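Local coordinates for beta-1,4-exocellulase (Thermobifida fusca, PDB 4B4H), which probably hydrolyses the glycosidic bonds of cellulose, as the catalytic domain of the family 6 cellobiohydrolase Cel6B, at residues 90-95 with 382-387; 130-135 with 221-226; 41-46 with 96-101. All coordinates share one frame; numbering follows the deposited sequence. Where two conformers were deposited one is given.

Contact 1 (90-95 with 382-387)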
ATOM      1  N   ALA A  90     -12.338  -9.346  -1.308  1.00 11.06           N
ATOM      2  CA  ALA A  90     -12.882  -9.536   0.042  1.00 11.48           C
ATOM      3  C   ALA A  90     -13.708  -8.351   0.507  1.00 11.65           C
ATOM      4  O   ALA A  90     -14.385  -8.439   1.535  1.00 12.55           O
ATOM      5  CB  ALA A  90     -11.769  -9.814   1.045  1.00 12.05           C
ATOM      6  N   ALA A  91     -13.630  -7.240  -0.225  1.00 11.56           N
ATOM      7  CA  ALA A  91     -14.287  -6.005   0.199  1.00 11.43           C
ATOM      8  C   ALA A  91     -15.800  -6.084   0.027  1.00 11.83           C
ATOM      9  O   ALA A  91     -16.305  -6.813  -0.834  1.00 11.66           O
ATOM     10  CB  ALA A  91     -13.731  -4.800  -0.549  1.00 11.71           C
ATOM     11  N   LEU A  92     -16.510  -5.345   0.870  1.00 12.27           N
ATOM     12  CA  LEU A  92     -17.970  -5.244   0.777  1.00 12.87           C
ATOM     13  C   LEU A  92     -18.409  -4.628  -0.546  1.00 13.79           C
ATOM     14  O   LEU A  92     -19.440  -5.008  -1.123  1.00 14.18           O
ATOM     15  CB  LEU A  92     -18.520  -4.412   1.937  1.00 12.36           C
ATOM     16  CG  LEU A  92     -18.347  -4.981   3.349  1.00 12.05           C
ATOM     17  CD1 LEU A  92     -18.795  -3.989   4.418  1.00 11.56           C
ATOM     18  CD2 LEU A  92     -19.074  -6.309   3.515  1.00 11.66           C
ATOM     19  N   ALA A  93     -17.616  -3.670  -1.019  1.00 14.11           N
ATOM     20  CA  ALA A  93     -17.828  -3.001  -2.291  1.00 15.04           C
ATOM     21  C   ALA A  93     -16.470  -2.719  -2.918  1.00 15.17           C
ATOM     22  O   ALA A  93     -15.509  -2.394  -2.219  1.00 17.02           O
ATOM     23  CB  ALA A  93     -18.593  -1.706  -2.079  1.00 14.86           C
ATOM     24  N   SER A  94     -16.378  -2.858  -4.232  1.00 15.54           N
ATOM     25  CA  SER A  94     -15.141  -2.502  -4.913  1.00 14.50           C
ATOM     26  C   SER A  94     -15.371  -1.457  -5.982  1.00 14.57           C
ATOM     27  O   SER A  94     -16.352  -1.521  -6.728  1.00 14.82           O
ATOM     28  CB  SER A  94     -14.424  -3.723  -5.502  1.00 14.69           C
ATOM     29  OG  SER A  94     -13.238  -3.325  -6.178  1.00 13.16           O
ATOM     30  N   ASN A  95     -14.453  -0.499  -6.039  1.00 13.99           N
ATOM     31  CA  ASN A  95     -14.477   0.540  -7.051  1.00 13.59           C
ATOM     32  C   ASN A  95     -13.843   0.093  -8.359  1.00 12.75           C
ATOM     33  O   ASN A  95     -13.953   0.789  -9.361  1.00 13.11           O
ATOM     34  CB  ASN A  95     -13.782   1.799  -6.534  1.00 14.21           C
ATOM     35  CG  ASN A  95     -14.447   2.362  -5.301  1.00 14.73           C
ATOM     36  OD1 ASN A  95     -15.614   2.083  -5.026  1.00 15.62           O
ATOM     37  ND2 ASN A  95     -13.705   3.157  -4.544  1.00 14.43           N
ATOM     38  N   GLN A 382     -20.121  -1.823  12.237  1.00 11.38           N
ATOM     39  CA  GLN A 382     -19.695  -2.595  13.394  1.00 11.54           C
ATOM     40  C   GLN A 382     -18.792  -3.769  13.028  1.00 11.33           C
ATOM     41  O   GLN A 382     -18.522  -4.640  13.857  1.00 11.32           O
ATOM     42  CB  GLN A 382     -20.904  -3.023  14.248  1.00 12.35           C
ATOM     43  CG  GLN A 382     -21.560  -1.886  15.033  1.00 13.12           C
ATOM     44  CD  GLN A 382     -20.611  -1.156  15.984  1.00 13.20           C
ATOM     45  OE1 GLN A 382     -19.553  -1.668  16.366  1.00 13.84           O
ATOM     46  NE2 GLN A 382     -20.996   0.045  16.378  1.00 13.66           N
ATOM     47  N   GLY A 383     -18.336  -3.781  11.777  1.00 11.07           N
ATOM     48  CA  GLY A 383     -17.293  -4.692  11.355  1.00 11.22           C
ATOM     49  C   GLY A 383     -17.789  -6.030  10.866  1.00 11.49           C
ATOM     50  O   GLY A 383     -18.999  -6.270  10.770  1.00 11.78           O
ATOM     51  N   ASN A 384     -16.825  -6.885  10.566  1.00 11.70           N
ATOM     52  CA  ASN A 384     -17.046  -8.243  10.116  1.00 11.69           C
ATOM     53  C   ASN A 384     -15.855  -9.100  10.522  1.00 11.44           C
ATOM     54  O   ASN A 384     -14.932  -8.610  11.176  1.00 11.36           O
ATOM     55  CB  ASN A 384     -17.301  -8.302   8.601  1.00 11.87           C
ATOM     56  CG  ASN A 384     -16.219  -7.616   7.787  1.00 11.79           C
ATOM     57  OD1 ASN A 384     -15.046  -7.962   7.886  1.00 11.64           O
ATOM     58  ND2 ASN A 384     -16.609  -6.651   6.968  1.00 12.01           N
ATOM     59  N   ALA A 385     -15.852 -10.373  10.137  1.00 11.75           N
ATOM     60  CA  ALA A 385     -14.777 -11.281  10.519  1.00 11.93           C
ATOM     61  C   ALA A 385     -13.382 -10.707  10.220  1.00 11.82           C
ATOM     62  O   ALA A 385     -12.460 -10.893  11.011  1.00 12.06           O
ATOM     63  CB  ALA A 385     -14.962 -12.653   9.873  1.00 12.41           C
ATOM     64  N   ARG A 386     -13.243  -9.965   9.117  1.00 11.69           N
ATOM     65  CA  ARG A 386     -11.913  -9.508   8.685  1.00 11.68           C
ATOM     66  C   ARG A 386     -11.327  -8.352   9.499  1.00 11.36           C
ATOM     67  O   ARG A 386     -10.121  -8.070   9.404  1.00 12.05           O
ATOM     68  CB  ARG A 386     -11.888  -9.190   7.181  1.00 11.74           C
ATOM     69  CG  ARG A 386     -11.909 -10.419   6.279  1.00 12.22           C
ATOM     70  CD  ARG A 386     -12.126 -10.061   4.801  1.00 12.44           C
ATOM     71  NE  ARG A 386     -13.308  -9.223   4.542  1.00 12.70           N
ATOM     72  CZ  ARG A 386     -14.570  -9.657   4.546  1.00 13.10           C
ATOM     73  NH1 ARG A 386     -14.839 -10.923   4.830  1.00 13.45           N
ATOM     74  NH2 ARG A 386     -15.565  -8.815   4.288  1.00 13.16           N
ATOM     75  N   ASN A 387     -12.149  -7.683  10.308  1.00 10.82           N
ATOM     76  CA  ASN A 387     -11.608  -6.652  11.208  1.00 10.56           C
ATOM     77  C   ASN A 387     -11.897  -6.913  12.696  1.00 10.47           C
ATOM     78  O   ASN A 387     -12.073  -5.976  13.472  1.00 10.43           O
ATOM     79  CB  ASN A 387     -12.082  -5.248  10.795  1.00 10.37           C
ATOM     80  CG  ASN A 387     -13.472  -4.922  11.310  1.00 10.64           C
ATOM     81  OD1 ASN A 387     -14.263  -5.825  11.617  1.00 10.49           O
ATOM     82  ND2 ASN A 387     -13.780  -3.634  11.416  1.00  9.97           N
TER
HETATM   83  O   HOH W   1     -12.221  -7.039   3.104  1.00 16.09           O
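Ala90 and Arg386 face each other from an irregular loop and a short 3-10 turn, their CA atoms 8.7 Å apart, and side chains fill the gap between the backbones. Arg386 spans most of it. Its chain bends at chi3 (-53°), which brings one face of the guanidinium under Ala90 O. Ala90 CB packs on Arg386 CD at 3.8 Å. Ala90 O is 3.0 Å from Arg386 NH2, but the angle is too poor for a hydrogen bond. The polar link runs through a water instead. Arg386 NE donates to this water at 2.8 Å, and the water makes a weak bond to Ala90 O. The opposite face lies under Asn384 OD1, which sits 3.7 Å above the plane and toward its rim. That oxygen also takes the backbone N of Arg386 at 3.0 Å, in the carbonyl plane and on a lone pair. In this Asx turn one oxygen both accepts from the Arg386 backbone N-H and lies over its guanidinium. Asn384 ND2 is bound by Tyr381 OH. Leu92 CD2 lies at the guanidinium edge. Arg386 NH1 makes a weak hydrogen bond to Gly149 O. An alanine in place of Arg386 would probably leave the bridging water without its NE donor and open a gap beside Ala90 CB. The Ala90 side chain is about 6 Å from that of Asp136, the predicted proton donor. The contact joins two loops near the probable active site, through a guanidinium set between two carbonyl oxygens over its faces, with a water at NE, rather than a direct hydrogen bond.

Contact 2 (130-135 with 221-226)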
ATOM      1  N   VAL A 130       9.100   3.363 -11.034  1.00  6.50           N
ATOM      2  CA  VAL A 130       8.834   2.329 -10.042  1.00  6.20           C
ATOM      3  C   VAL A 130       7.330   2.071 -10.126  1.00  6.16           C
ATOM      4  O   VAL A 130       6.554   3.001  -9.964  1.00  6.27           O
ATOM      5  CB  VAL A 130       9.215   2.808  -8.624  1.00  6.31           C
ATOM      6  CG1 VAL A 130       8.707   1.839  -7.573  1.00  6.40           C
ATOM      7  CG2 VAL A 130      10.718   2.973  -8.504  1.00  6.57           C
ATOM      8  N   ALA A 131       6.958   0.826 -10.463  1.00  5.62           N
ATOM      9  CA  ALA A 131       5.563   0.423 -10.636  1.00  5.51           C
ATOM     10  C   ALA A 131       5.139  -0.433  -9.455  1.00  5.45           C
ATOM     11  O   ALA A 131       5.782  -1.455  -9.142  1.00  5.40           O
ATOM     12  CB  ALA A 131       5.407  -0.353 -11.936  1.00  5.46           C
ATOM     13  N   ILE A 132       4.089   0.017  -8.767  1.00  5.43           N
ATOM     14  CA  ILE A 132       3.530  -0.738  -7.645  1.00  5.69           C
ATOM     15  C   ILE A 132       2.451  -1.686  -8.173  1.00  5.67           C
ATOM     16  O   ILE A 132       1.442  -1.243  -8.687  1.00  5.83           O
ATOM     17  CB  ILE A 132       3.019   0.194  -6.514  1.00  5.79           C
ATOM     18  CG1 ILE A 132       4.200   0.928  -5.847  1.00  6.01           C
ATOM     19  CG2 ILE A 132       2.273  -0.583  -5.443  1.00  5.97           C
ATOM     20  CD1 ILE A 132       4.339   2.353  -6.278  1.00  6.23           C
ATOM     21  N   ILE A 133       2.670  -2.992  -8.024  1.00  5.63           N
ATOM     22  CA  ILE A 133       1.824  -3.969  -8.726  1.00  5.73           C
ATOM     23  C   ILE A 133       0.680  -4.503  -7.850  1.00  5.74           C
ATOM     24  O   ILE A 133       0.897  -5.379  -6.997  1.00  5.82           O
ATOM     25  CB  ILE A 133       2.621  -5.173  -9.294  1.00  5.64           C
ATOM     26  CG1 ILE A 133       3.804  -4.743 -10.178  1.00  5.57           C
ATOM     27  CG2 ILE A 133       1.708  -6.114 -10.086  1.00  5.78           C
ATOM     28  CD1 ILE A 133       3.514  -3.696 -11.231  1.00  5.58           C
ATOM     29  N   GLU A 134      -0.526  -3.992  -8.120  1.00  6.07           N
ATOM     30  CA  GLU A 134      -1.826  -4.533  -7.648  1.00  6.14           C
ATOM     31  C   GLU A 134      -2.026  -4.699  -6.138  1.00  6.17           C
ATOM     32  O   GLU A 134      -1.813  -5.781  -5.570  1.00  5.95           O
ATOM     33  CB  GLU A 134      -2.211  -5.811  -8.440  1.00  6.00           C
ATOM     34  CG  GLU A 134      -2.413  -5.601  -9.948  1.00  5.97           C
ATOM     35  CD  GLU A 134      -3.641  -4.755 -10.289  1.00  5.89           C
ATOM     36  OE1 GLU A 134      -4.472  -4.494  -9.396  1.00  5.76           O
ATOM     37  OE2 GLU A 134      -3.777  -4.295 -11.443  1.00  5.77           O
ATOM     38  N   ILE A 135      -2.421  -3.613  -5.480  1.00  6.46           N
ATOM     39  CA  ILE A 135      -2.618  -3.686  -4.044  1.00  6.90           C
ATOM     40  C   ILE A 135      -3.878  -4.488  -3.731  1.00  6.80           C
ATOM     41  O   ILE A 135      -4.753  -4.671  -4.591  1.00  6.66           O
ATOM     42  CB  ILE A 135      -2.642  -2.288  -3.370  1.00  7.01           C
ATOM     43  CG1 ILE A 135      -3.798  -1.439  -3.916  1.00  7.53           C
ATOM     44  CG2 ILE A 135      -1.279  -1.599  -3.496  1.00  7.23           C
ATOM     45  CD1 ILE A 135      -4.033  -0.160  -3.145  1.00  7.64           C
ATOM     46  N   GLY A 221      11.320  -6.033  -6.386  1.00  7.56           N
ATOM     47  CA  GLY A 221      11.104  -6.003  -4.959  1.00  7.19           C
ATOM     48  C   GLY A 221       9.655  -6.095  -4.581  1.00  6.90           C
ATOM     49  O   GLY A 221       8.823  -6.501  -5.395  1.00  6.93           O
ATOM     50  N   PHE A 222       9.394  -5.739  -3.331  1.00  6.54           N
ATOM     51  CA  PHE A 222       8.069  -5.800  -2.748  1.00  6.38           C
ATOM     52  C   PHE A 222       7.784  -4.523  -1.965  1.00  6.17           C
ATOM     53  O   PHE A 222       8.689  -3.881  -1.466  1.00  6.01           O
ATOM     54  CB  PHE A 222       7.949  -7.046  -1.858  1.00  6.91           C
ATOM     55  CG  PHE A 222       8.060  -8.346  -2.619  1.00  7.21           C
ATOM     56  CD1 PHE A 222       9.300  -8.876  -2.972  1.00  7.47           C
ATOM     57  CD2 PHE A 222       6.912  -9.022  -3.010  1.00  7.50           C
ATOM     58  CE1 PHE A 222       9.396 -10.066  -3.690  1.00  7.62           C
ATOM     59  CE2 PHE A 222       7.003 -10.204  -3.728  1.00  7.73           C
ATOM     60  CZ  PHE A 222       8.234 -10.721  -4.066  1.00  7.77           C
ATOM     61  N   ILE A 223       6.518  -4.158  -1.880  1.00  5.96           N
ATOM     62  CA  ILE A 223       6.086  -3.016  -1.078  1.00  5.64           C
ATOM     63  C   ILE A 223       5.034  -3.416  -0.048  1.00  5.76           C
ATOM     64  O   ILE A 223       4.002  -4.038  -0.401  1.00  5.62           O
ATOM     65  CB  ILE A 223       5.593  -1.832  -1.952  1.00  5.66           C
ATOM     66  CG1 ILE A 223       5.107  -0.675  -1.078  1.00  5.65           C
ATOM     67  CG2 ILE A 223       4.447  -2.268  -2.865  1.00  5.63           C
ATOM     68  CD1 ILE A 223       4.844   0.604  -1.844  1.00  5.66           C
ATOM     69  N   SER A 224       5.271  -2.993   1.189  1.00  5.51           N
ATOM     70  CA  SER A 224       4.295  -3.144   2.267  1.00  5.53           C
ATOM     71  C   SER A 224       3.667  -1.834   2.720  1.00  5.42           C
ATOM     72  O   SER A 224       4.223  -0.718   2.493  1.00  5.23           O
ATOM     73  CB  SER A 224       4.907  -3.839   3.492  1.00  5.67           C
ATOM     74  OG  SER A 224       5.413  -2.905   4.437  1.00  6.00           O
ATOM     75  N   ASN A 225       2.511  -2.001   3.373  1.00  5.36           N
ATOM     76  CA  ASN A 225       1.773  -0.932   4.039  1.00  5.46           C
ATOM     77  C   ASN A 225       1.098   0.050   3.079  1.00  5.37           C
ATOM     78  O   ASN A 225       0.721   1.144   3.494  1.00  5.46           O
ATOM     79  CB  ASN A 225       2.695  -0.156   5.000  1.00  5.50           C
ATOM     80  CG  ASN A 225       1.960   0.418   6.174  1.00  5.93           C
ATOM     81  OD1 ASN A 225       0.945  -0.121   6.604  1.00  6.13           O
ATOM     82  ND2 ASN A 225       2.480   1.524   6.721  1.00  5.81           N
ATOM     83  N   THR A 226       0.943  -0.341   1.806  1.00  5.34           N
ATOM     84  CA  THR A 226       0.525   0.625   0.769  1.00  5.45           C
ATOM     85  C   THR A 226      -0.866   1.139   1.091  1.00  5.74           C
ATOM     86  O   THR A 226      -1.795   0.347   1.282  1.00  6.08           O
ATOM     87  CB  THR A 226       0.523   0.041  -0.655  1.00  5.43           C
ATOM     88  OG1 THR A 226       1.742  -0.652  -0.891  1.00  5.47           O
ATOM     89  CG2 THR A 226       0.401   1.177  -1.650  1.00  5.22           C
TER
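Thr226 OG1 is hydrogen-bonded to Asp185 OD1, which leaves the carbon side of Thr226 to meet Ile135. Thr226 CB and CG2 both lie 3.7 Å from Ile135 CG2. The threonine chi1 of -48° sets OG1 beside the backbone N and CG2 anti to it, and this points the methyl at the isoleucine while OG1 serves Asp185. The two side chains meet at a slant. No hydrogen bond joins 130-135 to 221-226, and the contact is apolar. Deeper in, Ile132 CG2 touches Ile223 CG2 at 3.8 Å. Ile223 CD1 also reaches Ile132 CG1 at 4.1 Å, and the two side chains cross at about a right angle.

Strands 127-133 and 221-224 are not sheet neighbours. Strand 180-185 runs parallel between them and pairs with both. Even so, Ile132 and Ile223 have CA atoms only 7.4 Å apart, as the sheet curls and both side chains point to its inner side. This suits the distorted alpha/beta barrel of glycoside hydrolase family 6. Ile135 and Thr226 follow the strand ends. Ile135 directly precedes Asp136, the predicted proton donor, and its side chain comes about 3 Å from that of Trp39, which is predicted to bind substrate. Ile223 and Thr226 also touch Val352.

Contact 3 (41-46 with 96-101)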
ATOM      1  N   ASP A  41      -5.805   3.691 -11.340  1.00 10.61           N
ATOM      2  CA  ASP A  41      -6.758   2.832 -10.664  1.00 11.44           C
ATOM      3  C   ASP A  41      -7.980   2.539 -11.519  1.00 11.54           C
ATOM      4  O   ASP A  41      -8.952   1.946 -11.045  1.00 11.54           O
ATOM      5  CB  ASP A  41      -7.152   3.446  -9.318  1.00 12.66           C
ATOM      6  CG  ASP A  41      -7.866   4.781  -9.460  1.00 13.45           C
ATOM      7  OD1 ASP A  41      -7.551   5.576 -10.379  1.00 14.50           O
ATOM      8  OD2 ASP A  41      -8.759   5.050  -8.627  1.00 14.46           O
ATOM      9  N   ARG A  42      -7.923   2.963 -12.781  1.00 11.43           N
ATOM     10  CA  ARG A  42      -8.968   2.645 -13.755  0.50 11.42           C
ATOM     11  C   ARG A  42      -8.448   2.951 -15.156  1.00 11.31           C
ATOM     12  O   ARG A  42      -7.459   3.669 -15.313  1.00 11.01           O
ATOM     13  CB  ARG A  42     -10.282   3.385 -13.450  0.50 11.77           C
ATOM     14  CG  ARG A  42     -10.158   4.900 -13.368  0.50 12.20           C
ATOM     15  CD  ARG A  42     -11.355   5.532 -12.677  0.50 12.78           C
ATOM     16  NE  ARG A  42     -11.353   6.982 -12.855  0.50 13.21           N
ATOM     17  CZ  ARG A  42     -10.511   7.810 -12.246  0.50 13.49           C
ATOM     18  NH1 ARG A  42      -9.596   7.339 -11.412  0.50 13.78           N
ATOM     19  NH2 ARG A  42     -10.585   9.113 -12.471  0.50 13.52           N
ATOM     20  N   ILE A  43      -9.098   2.375 -16.167  1.00 11.17           N
ATOM     21  CA  ILE A  43      -8.677   2.533 -17.565  1.00 11.28           C
ATOM     22  C   ILE A  43      -8.541   4.014 -17.954  1.00 10.99           C
ATOM     23  O   ILE A  43      -7.605   4.385 -18.669  1.00 10.71           O
ATOM     24  CB  ILE A  43      -9.601   1.758 -18.547  1.00 11.17           C
ATOM     25  CG1 ILE A  43      -9.427   0.235 -18.365  1.00 11.24           C
ATOM     26  CG2 ILE A  43      -9.326   2.159 -19.996  1.00 11.60           C
ATOM     27  CD1 ILE A  43     -10.454  -0.621 -19.085  1.00 11.46           C
ATOM     28  N   GLY A  44      -9.435   4.855 -17.434  1.00 11.05           N
ATOM     29  CA  GLY A  44      -9.501   6.266 -17.825  1.00 11.48           C
ATOM     30  C   GLY A  44      -8.352   7.116 -17.316  1.00 11.90           C
ATOM     31  O   GLY A  44      -8.126   8.232 -17.803  1.00 12.41           O
ATOM     32  N   ALA A  45      -7.614   6.592 -16.343  1.00 11.78           N
ATOM     33  CA  ALA A  45      -6.488   7.319 -15.765  1.00 11.70           C
ATOM     34  C   ALA A  45      -5.267   7.298 -16.691  1.00 11.65           C
ATOM     35  O   ALA A  45      -4.327   8.091 -16.531  1.00 11.77           O
ATOM     36  CB  ALA A  45      -6.133   6.736 -14.404  1.00 11.74           C
ATOM     37  N   ILE A  46      -5.272   6.366 -17.639  1.00 11.85           N
ATOM     38  CA  ILE A  46      -4.127   6.164 -18.519  1.00 12.25           C
ATOM     39  C   ILE A  46      -3.973   7.368 -19.449  1.00 13.68           C
ATOM     40  O   ILE A  46      -2.928   8.029 -19.452  1.00 13.71           O
ATOM     41  CB  ILE A  46      -4.259   4.835 -19.302  1.00 11.97           C
ATOM     42  CG1 ILE A  46      -4.351   3.652 -18.326  1.00 11.48           C
ATOM     43  CG2 ILE A  46      -3.095   4.639 -20.269  1.00 11.94           C
ATOM     44  CD1 ILE A  46      -4.846   2.364 -18.966  1.00 11.70           C
ATOM     45  N   GLY A  96     -13.176  -1.063  -8.342  1.00 11.93           N
ATOM     46  CA  GLY A  96     -12.536  -1.606  -9.541  1.00 11.12           C
ATOM     47  C   GLY A  96     -13.573  -1.800 -10.624  1.00 10.71           C
ATOM     48  O   GLY A  96     -14.643  -2.339 -10.361  1.00 11.51           O
ATOM     49  N   GLU A  97     -13.302  -1.296 -11.820  1.00 10.06           N
ATOM     50  CA  GLU A  97     -14.318  -1.353 -12.864  1.00  9.87           C
ATOM     51  C   GLU A  97     -14.341  -2.731 -13.504  1.00  9.79           C
ATOM     52  O   GLU A  97     -15.338  -3.122 -14.116  1.00  9.97           O
ATOM     53  CB  GLU A  97     -14.051  -0.277 -13.909  1.00  9.96           C
ATOM     54  CG  GLU A  97     -12.780  -0.565 -14.694  1.00  9.96           C
ATOM     55  CD  GLU A  97     -12.132   0.649 -15.310  1.00 10.26           C
ATOM     56  OE1 GLU A  97     -12.755   1.737 -15.391  1.00 10.74           O
ATOM     57  OE2 GLU A  97     -10.963   0.507 -15.714  1.00 10.37           O
ATOM     58  N   LEU A  98     -13.263  -3.492 -13.367  1.00  9.04           N
ATOM     59  CA  LEU A  98     -13.207  -4.766 -14.079  1.00  8.66           C
ATOM     60  C   LEU A  98     -13.749  -5.920 -13.244  1.00  8.49           C
ATOM     61  O   LEU A  98     -13.284  -6.186 -12.153  1.00  8.92           O
ATOM     62  CB  LEU A  98     -11.774  -5.050 -14.549  1.00  8.10           C
ATOM     63  CG  LEU A  98     -11.235  -4.143 -15.652  1.00  7.97           C
ATOM     64  CD1 LEU A  98     -10.055  -4.816 -16.323  1.00  7.64           C
ATOM     65  CD2 LEU A  98     -12.296  -3.812 -16.692  1.00  7.85           C
ATOM     66  N   GLY A  99     -14.754  -6.607 -13.784  1.00  8.61           N
ATOM     67  CA  GLY A  99     -15.330  -7.764 -13.113  1.00  8.09           C
ATOM     68  C   GLY A  99     -14.478  -9.027 -13.101  1.00  8.06           C
ATOM     69  O   GLY A  99     -13.433  -9.097 -13.763  1.00  7.69           O
ATOM     70  N   PRO A 100     -14.945 -10.063 -12.396  1.00  7.88           N
ATOM     71  CA  PRO A 100     -14.165 -11.275 -12.164  1.00  8.19           C
ATOM     72  C   PRO A 100     -13.849 -12.083 -13.426  1.00  8.44           C
ATOM     73  O   PRO A 100     -12.873 -12.845 -13.440  1.00  9.17           O
ATOM     74  CB  PRO A 100     -15.044 -12.081 -11.207  1.00  8.06           C
ATOM     75  CG  PRO A 100     -16.425 -11.564 -11.402  1.00  7.88           C
ATOM     76  CD  PRO A 100     -16.310 -10.142 -11.827  1.00  7.79           C
ATOM     77  N   ASP A 101     -14.662 -11.932 -14.470  1.00  9.00           N
ATOM     78  CA  ASP A 101     -14.404 -12.676 -15.704  1.00  9.02           C
ATOM     79  C   ASP A 101     -13.647 -11.853 -16.754  1.00  9.03           C
ATOM     80  O   ASP A 101     -13.424 -12.314 -17.880  1.00  9.11           O
ATOM     81  CB  ASP A 101     -15.712 -13.232 -16.280  1.00  9.55           C
ATOM     82  CG  ASP A 101     -16.439 -14.124 -15.299  1.00  9.95           C
ATOM     83  OD1 ASP A 101     -16.083 -15.317 -15.162  1.00 10.68           O
ATOM     84  OD2 ASP A 101     -17.358 -13.614 -14.620  1.00  9.90           O
TER
HETATM   85  O   HOH W   2     -11.169   0.550 -11.935  1.00 10.53           O
HETATM   86  O   HOH W   3     -12.094   3.961 -17.253  1.00 14.72           O
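Ile43 N donates to Glu97 OE2 at 2.7 Å, the one direct hydrogen bond between the segments. It is nearly straight (164°). The N-H arrives on the syn side of the carboxylate, 16° out of its plane. Asn83 ND2 binds the same oxygen, so OE2 is held by two donors. Glu97 CG lies between its backbone N and carbonyl carbon (chi1 68°), and the chain beyond is extended, which carries the carboxylate across to 41-46.

Two waters add indirect links. One accepts from Glu97 N and donates to Asp41 O. The other donates to Glu97 OE1 at 3.0 Å and accepts weakly from Gly44 N. The carboxylate thus reaches two successive backbone N-H groups, one directly and one through water. The weak Arg42 NH1 to Asp41 OD1 salt bridge, from one conformer, is doubtful.

Van der Waals contacts complete it. Arg42 CB lies 3.5 Å from Glu97 OE1. Ile43 CG1 comes within 3.1 Å of Glu97 OE2, a tight fit beside the hydrogen bond, and the two side chains cross at about a right angle. Ile43 CD1 meets Leu98 CD2 loosely, at 4.4 Å. Asp41 is predicted to bind substrate, which places the contact beside the probable substrate cleft.

Helix 103-121 lies behind both segments: Ile43 rests on Arg105, Leu98 on Tyr106, and Ile46 on Ile114 and Ile117. The backbone of Leu98 is hydrogen-bonded to Gly86, beyond strand 75-81.

From the N terminus, contact 3 opens at 41-46, just after strand 38-40. It closes at 96-101, around helix 59-70 and strand 75-81. Contact 1 begins inside that loop, at 90-95, and closes only at 382-387, so contacts 1 and 3 cross. Their segments 90-95 and 96-101 adjoin in the chain, between strand 75-81 and helix 103-121. Contact 2 joins strands 127-133 and 221-224. It is nested inside the long loop of contact 1 and follows contact 3 in series. Contact 2 lies near the centre of the chain, in the barrel. Contact 1 ties the loop after strand 75-81 to the one after strand 346-350; contact 3 ties that first loop to the segment after strand 38-40.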